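Local coordinates for major capsid protein (Paramecium bursaria Chlorella virus 1, PDB 5TIP) that self-assembles as trimers into the icosahedral shell of the virus and carries N-linked glycans attached by the host, at residues 233-238 against 412-417; 263-268 against 349-354; 311-316 against 379-384. One frame throughout, in Å; residues are numbered along the deposited sequence.

Contact 1 (233-238 against 412-417); sequences TGSETA and ALNIYA
Leu413 O takes the backbone N-H of Glu236 at 2.6 Å and is also approached by Ser235 CA, a C-H donor 3.4 Å away. The reciprocal bond, Leu413 N to Glu236 O, is equally short, so Glu236 and Leu413 form an antiparallel hydrogen-bonded pair where strand 223-237 ends beside the start of strand 412-426. Both strands belong to a sheet of the second jelly roll in the double jelly-roll fold of this capsid protein family. On one face of the pair, Glu236 CB rests on Leu413 CB at 3.6 Å and lies close to CD2 as well. A bend at chi2 (-58°) turns CD of Glu236 aside, and its carboxylate leads away from the strand, as suits a charged residue that is only partly covered. Leucine suits the other position because its branches enter the interior, where Ile250, Phe265 and Leu380 surround them. Ala238 adds a small methyl beside Leu413 CB and also touches Tyr382 of the facing sheet. Just before Glu236 strand 223-237 is interrupted and its backbone bows away from 412-417. Gly234 stands at phi 109°, where a CB would be pressed against the preceding carbonyl oxygen, which explains the glycine. Ser235 adds a side-chain bond: OG donates to Asn414 OD1 at 2.7 Å, arriving tilted 32° out of the carbonyl plane. The other half of that buried amide, ND2, donates to Asn264 OD1 on the next strand, so both polar ends of Asn414 are satisfied and its rotation is fixed. Farther along, a water links the two backbones: it accepts from Thr233 N at 3.0 Å and donates to Ile415 O at 2.6 Å.

Contact 2 (263-268 against 349-354); sequences WNFNNP and GVYLYS
Trp263 places CG between its backbone N and carbonyl carbon (chi1 68°), while Tyr351 holds CG anti to its own carbonyl carbon (chi1 -51°); chi2 of Trp263 (98°) then turns the indole so that one face meets Tyr351 CB. That carbon sits 3.6 Å from the centroid of the six-membered ring of Trp263, in a CH-pi contact. The tyrosine ring continues past the pyrrole end: its plane is nearly parallel to that of the indole, but the two are slid so far apart that they barely overlap. Beyond it, Tyr351 CE2 meets the edge of the Phe265 ring, 3.8 Å from CD2. Large flat residues fit here because this face of the sheet looks into the interior of the second jelly roll, where Leu312 from the facing sheet touches all three of these side chains. The backbones run antiparallel, with Trp263 N bonded to Tyr351 O at 3.1 Å and Tyr351 N to Trp263 O at 2.9 Å. One step on, the direct ladder gives way to a water, which accepts from Phe265 N at 2.7 Å and lies 2.7 Å from Gly349 O, to which it can donate. Gly349 has a positive phi that would push a CB into the preceding carbonyl. On the other face, Val350 packs its apolar branches on helix 109-119. Tyr353 stacks on Phe325 and touches Ile38 of a neighbouring subunit. Asn264 CA points a C-H at Gly349 O, 3.4 Å away.

Contact 3 (311-316 against 379-384); sequences VLDSAK and SLTYKT
Thr381 O accepts two successive backbone N-H groups, from Asp313 at 2.8 Å and from Ser314 at 3.1 Å. This is a classic beta bulge, set in the antiparallel pairing of strands 312-319 and 376-387 within the second jelly roll. Asp313 supplies the extra residue: its psi of -51° is close to helical, which brings its N-H and the next one round to the same oxygen and shifts the register by one. At the neighbouring pair, Leu312 and Tyr382, the side chains diverge, consistent with the twist a bulge introduces. Asp313 CB is left pointing toward the partner strand, and its carboxylate is held by Gln245 through OD2. On the Val311 side of the bulge, Lys383 N bonds to Val311 O at 2.9 Å, almost straight at 177°. The extended lysine chain then runs beside the backbone of Val311 and Leu312, with CG also against Asp313 CB and CE near Leu312 O, and NZ ends in a salt bridge with Glu307; a long aliphatic stem with a charged tip suits this course. The face turned inward is apolar. Leu312 CD1 meets Leu380 CD2 at 3.7 Å, the two side chains crossing at about a right angle, and the small methyl of Ala315 lies 3.9 Å from the same CD2. The other face, partly open to solvent, bears polar residues: Lys316 lays CG against Ser379 CB, while its NZ pairs with Asp323 and Ser379 OG bonds to Asn249. Between Ser314 OG and Thr381 OG1 a water bridges the strands, 3.1 Å from each oxygen.

Contacts 1 and 2 belong to one sheet of the second jelly roll, their centres about 9 Å apart, and are joined through strands 412-426 (contact 1) and 257-266 (contact 2), which are neighbours and probably hydrogen-bonded. Contact 3 lies in the facing sheet, about 12 Å from contact 2 and 15 Å from contact 1, centre to centre. Leu413 touches Leu380, and Phe265 touches both Leu380 and Tyr382, so all three contacts contribute side chains to the core between the sheets. Along the chain, 233-238 and 412-417 bracket the rest, while the segments of contacts 2 and 3 alternate between them. Such crossing between sheets, usual in a jelly roll, binds distant sequence into one compact capsid building block.

Contact 1 (233-238 against 412-417)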
loop_
_atom_site.group_PDB
_atom_site.type_symbol
_atom_site.label_atom_id
_atom_site.label_comp_id
_atom_site.label_asym_id
_atom_site.label_seq_id
_atom_site.Cartn_x
_atom_site.Cartn_y
_atom_site.Cartn_z
ATOM N N THR A 233 -3.687 -30.010 -10.260
ATOM C CA THR A 233 -4.013 -31.395 -10.568
ATOM C C THR A 233 -4.551 -32.159 -9.364
ATOM O O THR A 233 -4.697 -33.383 -9.436
ATOM C CB THR A 233 -2.785 -32.112 -11.131
ATOM O OG1 THR A 233 -1.757 -32.154 -10.133
ATOM C CG2 THR A 233 -2.261 -31.378 -12.355
ATOM N N GLY A 234 -4.852 -31.474 -8.273
ATOM C CA GLY A 234 -5.313 -32.133 -7.071
ATOM C C GLY A 234 -4.263 -32.110 -5.971
ATOM O O GLY A 234 -3.076 -31.855 -6.197
ATOM N N SER A 235 -4.724 -32.381 -4.754
ATOM C CA SER A 235 -3.843 -32.366 -3.597
ATOM C C SER A 235 -2.876 -33.542 -3.635
ATOM O O SER A 235 -3.233 -34.649 -4.046
ATOM C CB SER A 235 -4.665 -32.415 -2.309
ATOM O OG SER A 235 -5.592 -31.345 -2.247
ATOM N N GLU A 236 -1.688 -33.290 -3.094
ATOM C CA GLU A 236 -0.642 -34.288 -2.944
ATOM C C GLU A 236 -0.655 -34.696 -1.468
ATOM O O GLU A 236 -1.087 -33.926 -0.608
ATOM C CB GLU A 236 0.719 -33.712 -3.330
ATOM C CG GLU A 236 0.838 -33.332 -4.796
ATOM C CD GLU A 236 0.577 -34.501 -5.725
ATOM O OE1 GLU A 236 1.028 -35.623 -5.413
ATOM O OE2 GLU A 236 -0.080 -34.299 -6.768
ATOM N N THR A 237 -0.177 -35.899 -1.173
ATOM C CA THR A 237 -0.170 -36.412 0.192
ATOM C C THR A 237 1.188 -36.122 0.820
ATOM O O THR A 237 2.190 -36.755 0.470
ATOM C CB THR A 237 -0.477 -37.907 0.208
ATOM O OG1 THR A 237 -1.760 -38.136 -0.388
ATOM C CG2 THR A 237 -0.491 -38.433 1.634
ATOM N N ALA A 238 1.219 -35.168 1.745
ATOM C CA ALA A 238 2.430 -34.886 2.498
ATOM C C ALA A 238 2.555 -35.849 3.670
ATOM O O ALA A 238 1.560 -36.270 4.266
ATOM C CB ALA A 238 2.430 -33.443 3.004
ATOM N N ALA A 412 -2.366 -32.467 3.187
ATOM C CA ALA A 412 -2.813 -32.095 1.848
ATOM C C ALA A 412 -1.850 -31.055 1.288
ATOM O O ALA A 412 -1.806 -29.917 1.767
ATOM C CB ALA A 412 -4.245 -31.566 1.878
ATOM N N LEU A 413 -1.079 -31.449 0.277
ATOM C CA LEU A 413 -0.143 -30.558 -0.400
ATOM C C LEU A 413 -0.791 -30.077 -1.694
ATOM O O LEU A 413 -0.996 -30.865 -2.623
ATOM C CB LEU A 413 1.184 -31.264 -0.675
ATOM C CG LEU A 413 2.158 -30.556 -1.620
ATOM C CD1 LEU A 413 2.541 -29.189 -1.077
ATOM C CD2 LEU A 413 3.400 -31.404 -1.857
ATOM N N ASN A 414 -1.114 -28.790 -1.749
ATOM C CA ASN A 414 -1.716 -28.176 -2.926
ATOM C C ASN A 414 -0.655 -27.359 -3.650
ATOM O O ASN A 414 -0.107 -26.412 -3.082
ATOM C CB ASN A 414 -2.896 -27.288 -2.535
ATOM C CG ASN A 414 -3.944 -28.028 -1.732
ATOM O OD1 ASN A 414 -4.745 -28.784 -2.280
ATOM N ND2 ASN A 414 -3.948 -27.809 -0.423
ATOM N N ILE A 415 -0.369 -27.723 -4.897
ATOM C CA ILE A 415 0.627 -27.036 -5.711
ATOM C C ILE A 415 -0.092 -26.360 -6.868
ATOM O O ILE A 415 -0.821 -27.016 -7.624
ATOM C CB ILE A 415 1.710 -27.999 -6.218
ATOM C CG1 ILE A 415 2.322 -28.773 -5.050
ATOM C CG2 ILE A 415 2.790 -27.236 -6.969
ATOM C CD1 ILE A 415 3.322 -29.819 -5.473
ATOM N N TYR A 416 0.109 -25.053 -7.006
ATOM C CA TYR A 416 -0.532 -24.263 -8.044
ATOM C C TYR A 416 0.510 -23.714 -9.007
ATOM O O TYR A 416 1.656 -23.451 -8.629
ATOM C CB TYR A 416 -1.341 -23.108 -7.443
ATOM C CG TYR A 416 -2.440 -23.561 -6.513
ATOM C CD1 TYR A 416 -3.666 -23.983 -7.009
ATOM C CD2 TYR A 416 -2.248 -23.579 -5.139
ATOM C CE1 TYR A 416 -4.672 -24.403 -6.164
ATOM C CE2 TYR A 416 -3.248 -23.999 -4.285
ATOM C CZ TYR A 416 -4.458 -24.410 -4.804
ATOM O OH TYR A 416 -5.458 -24.830 -3.960
ATOM N N ALA A 417 0.097 -23.545 -10.260
ATOM C CA ALA A 417 0.939 -22.950 -11.285
ATOM C C ALA A 417 0.104 -21.977 -12.101
ATOM O O ALA A 417 -1.012 -22.309 -12.514
ATOM C CB ALA A 417 1.550 -24.020 -12.197
HETATM O O HOH W 1 -1.261 -29.358 -8.689
#

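Contact 2 (263-268 against 349-354)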
loop_
_atom_site.group_PDB
_atom_site.type_symbol
_atom_site.label_atom_id
_atom_site.label_comp_id
_atom_site.label_asym_id
_atom_site.label_seq_id
_atom_site.Cartn_x
_atom_site.Cartn_y
_atom_site.Cartn_z
ATOM N N TRP A 263 2.471 -23.052 -3.373
ATOM C CA TRP A 263 2.016 -24.275 -2.729
ATOM C C TRP A 263 1.825 -24.042 -1.237
ATOM O O TRP A 263 2.315 -23.063 -0.670
ATOM C CB TRP A 263 2.980 -25.441 -2.994
ATOM C CG TRP A 263 4.334 -25.324 -2.355
ATOM C CD1 TRP A 263 4.738 -25.896 -1.184
ATOM C CD2 TRP A 263 5.465 -24.602 -2.859
ATOM N NE1 TRP A 263 6.049 -25.574 -0.927
ATOM C CE2 TRP A 263 6.518 -24.781 -1.940
ATOM C CE3 TRP A 263 5.689 -23.820 -3.996
ATOM C CZ2 TRP A 263 7.773 -24.205 -2.122
ATOM C CZ3 TRP A 263 6.935 -23.250 -4.175
ATOM C CH2 TRP A 263 7.960 -23.445 -3.242
ATOM N N ASN A 264 1.083 -24.958 -0.613
ATOM C CA ASN A 264 0.845 -24.924 0.822
ATOM C C ASN A 264 0.614 -26.343 1.323
ATOM O O ASN A 264 0.289 -27.250 0.553
ATOM C CB ASN A 264 -0.352 -24.027 1.183
ATOM C CG ASN A 264 -1.664 -24.520 0.588
ATOM O OD1 ASN A 264 -2.187 -25.566 0.974
ATOM N ND2 ASN A 264 -2.214 -23.752 -0.345
ATOM N N PHE A 265 0.784 -26.523 2.633
ATOM C CA PHE A 265 0.469 -27.772 3.318
ATOM C C PHE A 265 -0.739 -27.515 4.208
ATOM O O PHE A 265 -0.648 -26.764 5.185
ATOM C CB PHE A 265 1.660 -28.274 4.130
ATOM C CG PHE A 265 2.906 -28.472 3.317
ATOM C CD1 PHE A 265 3.156 -29.680 2.688
ATOM C CD2 PHE A 265 3.829 -27.450 3.180
ATOM C CE1 PHE A 265 4.301 -29.862 1.939
ATOM C CE2 PHE A 265 4.974 -27.627 2.432
ATOM C CZ PHE A 265 5.210 -28.835 1.812
ATOM N N ASN A 266 -1.865 -28.133 3.870
ATOM C CA ASN A 266 -3.140 -27.852 4.513
ATOM C C ASN A 266 -3.654 -29.075 5.259
ATOM O O ASN A 266 -3.538 -30.205 4.776
ATOM C CB ASN A 266 -4.179 -27.407 3.476
ATOM C CG ASN A 266 -5.600 -27.543 3.979
ATOM O OD1 ASN A 266 -6.344 -28.416 3.531
ATOM N ND2 ASN A 266 -5.986 -26.684 4.915
ATOM N N ASN A 267 -4.223 -28.839 6.441
ATOM C CA ASN A 267 -4.972 -29.867 7.151
ATOM C C ASN A 267 -6.386 -29.869 6.586
ATOM O O ASN A 267 -7.156 -28.936 6.846
ATOM C CB ASN A 267 -4.979 -29.607 8.658
ATOM C CG ASN A 267 -5.787 -30.638 9.428
ATOM O OD1 ASN A 267 -6.092 -31.716 8.918
ATOM N ND2 ASN A 267 -6.137 -30.307 10.665
ATOM N N PRO A 268 -6.767 -30.894 5.819
ATOM C CA PRO A 268 -8.059 -30.851 5.111
ATOM C C PRO A 268 -9.264 -30.711 6.026
ATOM O O PRO A 268 -10.351 -30.376 5.535
ATOM C CB PRO A 268 -8.091 -32.183 4.351
ATOM C CG PRO A 268 -7.141 -33.070 5.095
ATOM C CD PRO A 268 -6.063 -32.172 5.617
ATOM N N GLY A 349 3.225 -20.874 6.013
ATOM C CA GLY A 349 2.572 -22.012 5.411
ATOM C C GLY A 349 2.228 -21.853 3.948
ATOM O O GLY A 349 1.787 -22.826 3.325
ATOM N N VAL A 350 2.413 -20.665 3.381
ATOM C CA VAL A 350 2.201 -20.414 1.961
ATOM C C VAL A 350 3.549 -20.078 1.342
ATOM O O VAL A 350 4.273 -19.215 1.850
ATOM C CB VAL A 350 1.187 -19.281 1.728
ATOM C CG1 VAL A 350 0.944 -19.088 0.241
ATOM C CG2 VAL A 350 -0.116 -19.578 2.448
ATOM N N TYR A 351 3.885 -20.760 0.250
ATOM C CA TYR A 351 5.209 -20.662 -0.343
ATOM C C TYR A 351 5.097 -20.297 -1.815
ATOM O O TYR A 351 4.098 -20.595 -2.474
ATOM C CB TYR A 351 5.984 -21.971 -0.178
ATOM C CG TYR A 351 6.004 -22.481 1.245
ATOM C CD1 TYR A 351 6.981 -22.063 2.138
ATOM C CD2 TYR A 351 5.040 -23.372 1.698
ATOM C CE1 TYR A 351 7.001 -22.522 3.439
ATOM C CE2 TYR A 351 5.052 -23.834 2.999
ATOM C CZ TYR A 351 6.034 -23.405 3.863
ATOM O OH TYR A 351 6.052 -23.865 5.159
ATOM N N LEU A 352 6.144 -19.650 -2.322
ATOM C CA LEU A 352 6.168 -19.142 -3.684
ATOM C C LEU A 352 7.558 -19.309 -4.274
ATOM O O LEU A 352 8.562 -19.104 -3.587
ATOM C CB LEU A 352 5.767 -17.660 -3.723
ATOM C CG LEU A 352 5.982 -16.890 -5.029
ATOM C CD1 LEU A 352 4.894 -17.219 -6.041
ATOM C CD2 LEU A 352 6.051 -15.393 -4.769
ATOM N N TYR A 353 7.611 -19.688 -5.547
ATOM C CA TYR A 353 8.816 -19.549 -6.353
ATOM C C TYR A 353 8.423 -18.926 -7.681
ATOM O O TYR A 353 7.631 -19.505 -8.430
ATOM C CB TYR A 353 9.525 -20.885 -6.579
ATOM C CG TYR A 353 10.832 -20.709 -7.319
ATOM C CD1 TYR A 353 11.960 -20.232 -6.665
ATOM C CD2 TYR A 353 10.932 -20.993 -8.675
ATOM C CE1 TYR A 353 13.153 -20.053 -7.336
ATOM C CE2 TYR A 353 12.124 -20.820 -9.356
ATOM C CZ TYR A 353 13.231 -20.350 -8.679
ATOM O OH TYR A 353 14.420 -20.175 -9.349
ATOM N N SER A 354 8.975 -17.754 -7.969
ATOM C CA SER A 354 8.598 -16.983 -9.143
ATOM C C SER A 354 9.643 -17.143 -10.238
ATOM O O SER A 354 10.844 -16.998 -9.987
ATOM C CB SER A 354 8.433 -15.505 -8.786
ATOM O OG SER A 354 8.107 -14.740 -9.932
HETATM O O HOH W 2 1.877 -25.108 4.709
#

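Contact 3 (311-316 against 379-384)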
loop_
_atom_site.group_PDB
_atom_site.type_symbol
_atom_site.label_atom_id
_atom_site.label_comp_id
_atom_site.label_asym_id
_atom_site.label_seq_id
_atom_site.Cartn_x
_atom_site.Cartn_y
_atom_site.Cartn_z
ATOM N N VAL A 311 5.584 -26.229 8.433
ATOM C CA VAL A 311 6.054 -27.611 8.471
ATOM C C VAL A 311 7.261 -27.822 7.562
ATOM O O VAL A 311 8.094 -28.700 7.815
ATOM C CB VAL A 311 4.909 -28.577 8.115
ATOM C CG1 VAL A 311 4.504 -28.441 6.654
ATOM C CG2 VAL A 311 5.279 -30.013 8.464
ATOM N N LEU A 312 7.372 -27.024 6.502
ATOM C CA LEU A 312 8.419 -27.232 5.508
ATOM C C LEU A 312 9.755 -26.714 6.030
ATOM O O LEU A 312 9.866 -25.552 6.430
ATOM C CB LEU A 312 8.054 -26.542 4.194
ATOM C CG LEU A 312 9.031 -26.780 3.039
ATOM C CD1 LEU A 312 9.156 -28.265 2.717
ATOM C CD2 LEU A 312 8.628 -25.992 1.800
ATOM N N ASP A 313 10.764 -27.584 6.033
ATOM C CA ASP A 313 12.104 -27.195 6.460
ATOM C C ASP A 313 12.934 -26.635 5.311
ATOM O O ASP A 313 13.517 -25.554 5.436
ATOM C CB ASP A 313 12.836 -28.382 7.091
ATOM C CG ASP A 313 14.261 -28.042 7.480
ATOM O OD1 ASP A 313 14.460 -27.005 8.147
ATOM O OD2 ASP A 313 15.180 -28.804 7.117
ATOM N N SER A 314 13.008 -27.358 4.196
ATOM C CA SER A 314 13.772 -26.903 3.045
ATOM C C SER A 314 13.118 -27.433 1.778
ATOM O O SER A 314 12.303 -28.357 1.819
ATOM C CB SER A 314 15.236 -27.350 3.128
ATOM O OG SER A 314 15.343 -28.763 3.118
ATOM N N ALA A 315 13.485 -26.836 0.645
ATOM C CA ALA A 315 12.901 -27.246 -0.623
ATOM C C ALA A 315 13.803 -26.824 -1.772
ATOM O O ALA A 315 14.561 -25.858 -1.666
ATOM C CB ALA A 315 11.499 -26.655 -0.810
ATOM N N LYS A 316 13.700 -27.566 -2.871
ATOM C CA LYS A 316 14.360 -27.218 -4.121
ATOM C C LYS A 316 13.582 -27.866 -5.254
ATOM O O LYS A 316 12.829 -28.819 -5.048
ATOM C CB LYS A 316 15.825 -27.668 -4.148
ATOM C CG LYS A 316 16.008 -29.175 -4.287
ATOM C CD LYS A 316 17.476 -29.554 -4.408
ATOM C CE LYS A 316 17.658 -31.065 -4.419
ATOM N NZ LYS A 316 19.097 -31.447 -4.458
ATOM N N SER A 379 11.438 -31.183 -4.611
ATOM C CA SER A 379 12.047 -31.967 -3.544
ATOM C C SER A 379 11.814 -31.258 -2.216
ATOM O O SER A 379 12.241 -30.112 -2.036
ATOM C CB SER A 379 13.540 -32.165 -3.801
ATOM O OG SER A 379 14.127 -32.983 -2.805
ATOM N N LEU A 380 11.153 -31.941 -1.286
ATOM C CA LEU A 380 10.751 -31.354 -0.018
ATOM C C LEU A 380 11.448 -32.058 1.137
ATOM O O LEU A 380 11.787 -33.241 1.053
ATOM C CB LEU A 380 9.233 -31.442 0.177
ATOM C CG LEU A 380 8.353 -30.735 -0.854
ATOM C CD1 LEU A 380 6.888 -31.005 -0.563
ATOM C CD2 LEU A 380 8.634 -29.243 -0.855
ATOM N N THR A 381 11.665 -31.308 2.215
ATOM C CA THR A 381 12.161 -31.855 3.470
ATOM C C THR A 381 11.412 -31.178 4.605
ATOM O O THR A 381 11.377 -29.946 4.678
ATOM C CB THR A 381 13.673 -31.643 3.625
ATOM O OG1 THR A 381 14.365 -32.341 2.582
ATOM C CG2 THR A 381 14.150 -32.163 4.975
ATOM N N TYR A 382 10.816 -31.978 5.480
ATOM C CA TYR A 382 9.967 -31.466 6.544
ATOM C C TYR A 382 10.746 -31.337 7.845
ATOM O O TYR A 382 11.753 -32.012 8.070
ATOM C CB TYR A 382 8.753 -32.376 6.750
ATOM C CG TYR A 382 7.931 -32.569 5.499
ATOM C CD1 TYR A 382 7.066 -31.580 5.057
ATOM C CD2 TYR A 382 8.028 -33.735 4.754
ATOM C CE1 TYR A 382 6.316 -31.750 3.913
ATOM C CE2 TYR A 382 7.282 -33.912 3.607
ATOM C CZ TYR A 382 6.428 -32.916 3.191
ATOM O OH TYR A 382 5.680 -33.083 2.049
ATOM N N LYS A 383 10.263 -30.446 8.704
ATOM C CA LYS A 383 10.818 -30.319 10.038
ATOM C C LYS A 383 10.438 -31.529 10.884
ATOM O O LYS A 383 9.529 -32.297 10.552
ATOM C CB LYS A 383 10.323 -29.038 10.708
ATOM C CG LYS A 383 10.633 -27.768 9.937
ATOM C CD LYS A 383 10.043 -26.558 10.639
ATOM C CE LYS A 383 10.270 -25.285 9.842
ATOM N NZ LYS A 383 9.619 -24.116 10.495
ATOM N N THR A 384 11.149 -31.696 11.994
ATOM C CA THR A 384 10.810 -32.735 12.960
ATOM C C THR A 384 9.702 -32.203 13.858
ATOM O O THR A 384 9.930 -31.303 14.672
ATOM C CB THR A 384 12.035 -33.136 13.775
ATOM O OG1 THR A 384 13.062 -33.612 12.897
ATOM C CG2 THR A 384 11.678 -34.234 14.761
HETATM O O HOH W 3 15.331 -30.290 0.474
#